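PDB 3L7V: YrdC-like domain-containing protein from Streptococcus mutans, which is of unknown function but belongs to the YrdC/Sua5 family, may bind double-stranded RNA and probably takes part in tRNA modification. Local coordinates for residues V61-K65 with V66-I70; M278-S281 with D282-S286. One frame throughout, in Å; residues are numbered along the deposited sequence.

Contact 1: residues V61-K65 with V66-I70; sequences VCPTK and VGYII
Gly67 O accepts the shortest sound hydrogen bond of the turn, from Thr64 N at 2.8 Å. Farther along, Cys62 and Ile69 form an antiparallel hydrogen-bonded pair: Ile69 N reaches Cys62 O at 2.9 Å, and Cys62 N returns a bond to Ile69 O. Together these join strands 59-64 and 67-72 into a tight antiparallel beta hairpin within the mixed sheet of this YrdC-like protein, with Lys65 and Val66 at the turn. Thr64 suits the bend because its two branches do different work. Its OG1, set between the backbone N and carbonyl carbon (chi1 70°), accepts from Val66 N at 3.3 Å, while CG2 meets Ile69 CD1 at 3.5 Å. Gly67 has backbone angles (phi 152°) at which any CB would press on the carbonyl O of Val66, which accounts for a glycine here. On the face that carries Val61, Pro63 and Tyr68, Pro63 lays its CB 3.8 Å from Tyr68 CE2, and Val61 CG1 approaches Tyr68 CD2 at 4.1 Å. All three are buried, and the valine and proline give the ring an apolar surface to pack on. The phenol OH continues past them to Asp218 and the backbone N of Ala217. The extended chain of Lys65 carries NZ away from the hairpin to a salt bridge with Asp124 and a bond to Lys164 O.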
loop_
_atom_site.group_PDB
_atom_site.type_symbol
_atom_site.label_atom_id
_atom_site.label_comp_id
_atom_site.label_asym_id
_atom_site.label_seq_id
_atom_site.Cartn_x
_atom_site.Cartn_y
_atom_site.Cartn_z
ATOM N N VAL A 61 -1.729 13.900 4.926
ATOM C CA VAL A 61 -2.149 13.583 3.562
ATOM C C VAL A 61 -0.926 13.706 2.649
ATOM O O VAL A 61 -0.102 14.596 2.857
ATOM C CB VAL A 61 -3.319 14.483 3.074
ATOM C CG1 VAL A 61 -3.348 14.548 1.554
ATOM C CG2 VAL A 61 -4.670 13.971 3.615
ATOM N N CYS A 62 -0.813 12.810 1.658
ATOM C CA CYS A 62 0.412 12.639 0.868
ATOM C C CYS A 62 0.135 12.135 -0.555
ATOM O O CYS A 62 -0.671 11.225 -0.735
ATOM C CB CYS A 62 1.334 11.649 1.600
ATOM S SG CYS A 62 2.922 11.206 0.819
ATOM N N PRO A 63 0.831 12.703 -1.566
ATOM C CA PRO A 63 0.654 12.380 -2.989
ATOM C C PRO A 63 1.167 10.986 -3.322
ATOM O O PRO A 63 2.118 10.529 -2.692
ATOM C CB PRO A 63 1.555 13.401 -3.714
ATOM C CG PRO A 63 2.082 14.309 -2.676
ATOM C CD PRO A 63 1.981 13.595 -1.362
ATOM N N THR A 64 0.551 10.329 -4.301
ATOM C CA THR A 64 1.066 9.067 -4.837
ATOM C C THR A 64 1.033 9.106 -6.360
ATOM O O THR A 64 0.577 10.091 -6.938
ATOM C CB THR A 64 0.229 7.871 -4.376
ATOM O OG1 THR A 64 -1.050 7.918 -5.021
ATOM C CG2 THR A 64 0.040 7.899 -2.877
ATOM N N LYS A 65 1.495 8.025 -6.999
ATOM C CA LYS A 65 1.443 7.880 -8.459
ATOM C C LYS A 65 0.014 7.970 -9.039
ATOM O O LYS A 65 -0.168 8.410 -10.178
ATOM C CB LYS A 65 2.079 6.546 -8.909
ATOM C CG LYS A 65 3.610 6.487 -8.908
ATOM C CD LYS A 65 4.128 5.099 -9.356
ATOM C CE LYS A 65 5.652 5.025 -9.326
ATOM N NZ LYS A 65 6.177 3.650 -9.620
ATOM N N VAL A 66 -0.993 7.532 -8.277
ATOM C CA VAL A 66 -2.381 7.594 -8.764
ATOM C C VAL A 66 -3.333 8.553 -7.987
ATOM O O VAL A 66 -4.543 8.543 -8.220
ATOM C CB VAL A 66 -3.031 6.189 -8.841
ATOM C CG1 VAL A 66 -2.283 5.297 -9.820
ATOM C CG2 VAL A 66 -3.073 5.558 -7.461
ATOM N N GLY A 67 -2.796 9.373 -7.088
ATOM C CA GLY A 67 -3.602 10.366 -6.383
ATOM C C GLY A 67 -3.130 10.788 -4.994
ATOM O O GLY A 67 -2.009 11.247 -4.846
ATOM N N TYR A 68 -3.991 10.640 -3.985
ATOM C CA TYR A 68 -3.696 11.050 -2.596
ATOM C C TYR A 68 -4.074 9.981 -1.556
ATOM O O TYR A 68 -5.114 9.328 -1.682
ATOM C CB TYR A 68 -4.360 12.417 -2.263
ATOM C CG TYR A 68 -3.648 13.561 -2.967
ATOM C CD1 TYR A 68 -4.077 14.024 -4.204
ATOM C CD2 TYR A 68 -2.500 14.133 -2.418
ATOM C CE1 TYR A 68 -3.396 15.050 -4.862
ATOM C CE2 TYR A 68 -1.813 15.146 -3.064
ATOM C CZ TYR A 68 -2.269 15.604 -4.285
ATOM O OH TYR A 68 -1.581 16.606 -4.927
ATOM N N ILE A 69 -3.206 9.798 -0.552
ATOM C CA ILE A 69 -3.448 8.870 0.555
ATOM C C ILE A 69 -3.373 9.563 1.919
ATOM O O ILE A 69 -2.674 10.568 2.082
ATOM C CB ILE A 69 -2.434 7.675 0.587
ATOM C CG1 ILE A 69 -0.986 8.183 0.697
ATOM C CG2 ILE A 69 -2.625 6.762 -0.605
ATOM C CD1 ILE A 69 0.095 7.099 0.535
ATOM N N ILE A 70 -4.101 9.006 2.886
ATOM C CA ILE A 70 -3.918 9.332 4.296
ATOM C C ILE A 70 -2.945 8.330 4.953
ATOM O O ILE A 70 -3.099 7.122 4.796
ATOM C CB ILE A 70 -5.278 9.329 5.033
ATOM C CG1 ILE A 70 -6.271 10.227 4.286
ATOM C CG2 ILE A 70 -5.102 9.757 6.500
ATOM C CD1 ILE A 70 -7.731 9.998 4.639
#

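Contact 2: residues M278-S281 with D282-S286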
loop_
_atom_site.group_PDB
_atom_site.type_symbol
_atom_site.label_atom_id
_atom_site.label_comp_id
_atom_site.label_asym_id
_atom_site.label_seq_id
_atom_site.Cartn_x
_atom_site.Cartn_y
_atom_site.Cartn_z
HETATM N N MSE A 278 1.901 -9.635 -18.018
HETATM C CA MSE A 278 3.077 -10.144 -18.712
HETATM C C MSE A 278 4.085 -10.761 -17.728
HETATM O O MSE A 278 4.667 -11.802 -18.015
HETATM C CB MSE A 278 3.725 -9.037 -19.562
HETATM C CG MSE A 278 4.798 -9.516 -20.544
HETATM SE SE MSE A 278 4.121 -10.655 -22.024
HETATM C CE MSE A 278 4.634 -12.424 -21.389
ATOM N N HIS A 279 4.277 -10.136 -16.564
ATOM C CA HIS A 279 5.189 -10.684 -15.557
ATOM C C HIS A 279 4.582 -11.898 -14.864
ATOM O O HIS A 279 5.299 -12.817 -14.478
ATOM C CB HIS A 279 5.563 -9.640 -14.497
ATOM C CG HIS A 279 6.480 -8.565 -14.993
ATOM N ND1 HIS A 279 6.345 -7.243 -14.625
ATOM C CD2 HIS A 279 7.546 -8.615 -15.826
ATOM C CE1 HIS A 279 7.289 -6.525 -15.209
ATOM N NE2 HIS A 279 8.031 -7.335 -15.942
ATOM N N LEU A 280 3.264 -11.905 -14.687
ATOM C CA LEU A 280 2.639 -13.082 -14.099
ATOM C C LEU A 280 2.889 -14.293 -15.004
ATOM O O LEU A 280 3.230 -15.356 -14.521
ATOM C CB LEU A 280 1.140 -12.896 -13.865
ATOM C CG LEU A 280 0.766 -12.092 -12.611
ATOM C CD1 LEU A 280 -0.619 -11.439 -12.752
ATOM C CD2 LEU A 280 0.843 -12.961 -11.344
ATOM N N SER A 281 2.731 -14.119 -16.312
ATOM C CA SER A 281 2.812 -15.250 -17.226
ATOM C C SER A 281 4.247 -15.744 -17.439
ATOM O O SER A 281 4.457 -16.899 -17.810
ATOM C CB SER A 281 2.090 -14.951 -18.553
ATOM O OG SER A 281 2.805 -14.043 -19.370
ATOM N N ASP A 282 5.229 -14.880 -17.170
ATOM C CA ASP A 282 6.636 -15.293 -17.172
ATOM C C ASP A 282 7.028 -16.098 -15.934
ATOM O O ASP A 282 7.945 -16.904 -15.994
ATOM C CB ASP A 282 7.572 -14.089 -17.316
ATOM C CG ASP A 282 7.573 -13.513 -18.729
ATOM O OD1 ASP A 282 7.283 -14.258 -19.693
ATOM O OD2 ASP A 282 7.868 -12.308 -18.878
ATOM N N GLN A 283 6.323 -15.898 -14.822
ATOM C CA GLN A 283 6.729 -16.470 -13.538
ATOM C C GLN A 283 5.849 -17.652 -13.049
ATOM O O GLN A 283 6.286 -18.484 -12.254
ATOM C CB GLN A 283 6.798 -15.340 -12.490
ATOM C CG GLN A 283 7.322 -15.724 -11.115
ATOM C CD GLN A 283 8.830 -15.958 -11.093
ATOM O OE1 GLN A 283 9.592 -15.098 -10.660
ATOM N NE2 GLN A 283 9.262 -17.128 -11.559
ATOM N N PHE A 284 4.612 -17.727 -13.512
ATOM C CA PHE A 284 3.729 -18.821 -13.116
ATOM C C PHE A 284 3.077 -19.434 -14.375
ATOM O O PHE A 284 2.637 -18.705 -15.259
ATOM C CB PHE A 284 2.609 -18.327 -12.175
ATOM C CG PHE A 284 3.084 -17.569 -10.953
ATOM C CD1 PHE A 284 3.208 -18.215 -9.718
ATOM C CD2 PHE A 284 3.336 -16.198 -11.016
ATOM C CE1 PHE A 284 3.625 -17.506 -8.571
ATOM C CE2 PHE A 284 3.750 -15.493 -9.887
ATOM C CZ PHE A 284 3.902 -16.149 -8.662
ATOM N N ASN A 285 2.992 -20.760 -14.456
ATOM C CA ASN A 285 2.238 -21.384 -15.550
ATOM C C ASN A 285 0.727 -21.389 -15.299
ATOM O O ASN A 285 -0.069 -21.724 -16.181
ATOM C CB ASN A 285 2.741 -22.808 -15.827
ATOM C CG ASN A 285 4.147 -22.815 -16.409
ATOM O OD1 ASN A 285 4.510 -21.910 -17.150
ATOM N ND2 ASN A 285 4.944 -23.826 -16.065
ATOM N N SER A 286 0.340 -20.999 -14.091
ATOM C CA SER A 286 -1.048 -21.068 -13.687
ATOM C C SER A 286 -1.479 -19.870 -12.825
ATOM O O SER A 286 -0.965 -19.693 -11.720
ATOM C CB SER A 286 -1.270 -22.387 -12.942
ATOM O OG SER A 286 -2.626 -22.599 -12.618
HETATM O O HOH W 1 5.232 -19.402 -17.824
#
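The C-terminal end of helix 273-283, the helix of a beta-alpha-beta unit with strands 265-268 and 288-289, closes here as Leu280 and Phe284 meet one turn apart. Phe284 is the first residue to leave helical backbone angles, yet its N still bonds Leu280 O at 2.9 Å. Gln283 N, which makes a weak bond to His279 O, turns also to Leu280 O at 3.2 Å, an i to i+3 bond of 3-10 type. The Leu280 O atom also lies in the plane of the Phe284 ring, at its edge, 3.6 Å from CD2. Leu280 CD2 touches Phe284 CD2 at 4.1 Å. Both residues are apolar and buried: Leu280 also packs on Phe116 of helix 111-123, and Phe284 on Pro264. Two residues earlier, Met278 O is gripped twice, by Asp282 N at 3.2 Å and by Ser281 OG, both from the same face of its plane. The serine hydroxyl sits between its backbone N and carbonyl carbon (chi1 73°), which turns it back along the helix to that oxygen. Met278, present as selenomethionine, folds at chi2 and chi3 to bring CE to 3.6 Å from Asp282 OD1. A water donates to Ser281 O and Asn285 OD1, bridging the last turn to the exit. Met278 O and Leu280 O thus each take two donors, while the water supplies Ser281 O with a hydrogen bond where the helix ends.

In the fold
From the N terminus, the chain first reaches contact 1, where residues 61-65 and 66-70 fold back on each other and close the hairpin of strands 59-64 and 67-72. Strand 213-216 lies beside the first of these strands and strand 185-188 beside the second. The chain then runs through the other strands and helices, including strands 127-132 and 265-268, before contact 2, residues 278-281 with 282-286, ends helix 273-283 and leads toward strand 288-289, at the edge of the same sheet as counted within this chain. The two contacts follow in series, neither nested nor crossed. The centres of contact 1 and contact 2 lie about 30 Å apart. The nearest atoms of contact 1 and contact 2 are about 12 Å apart.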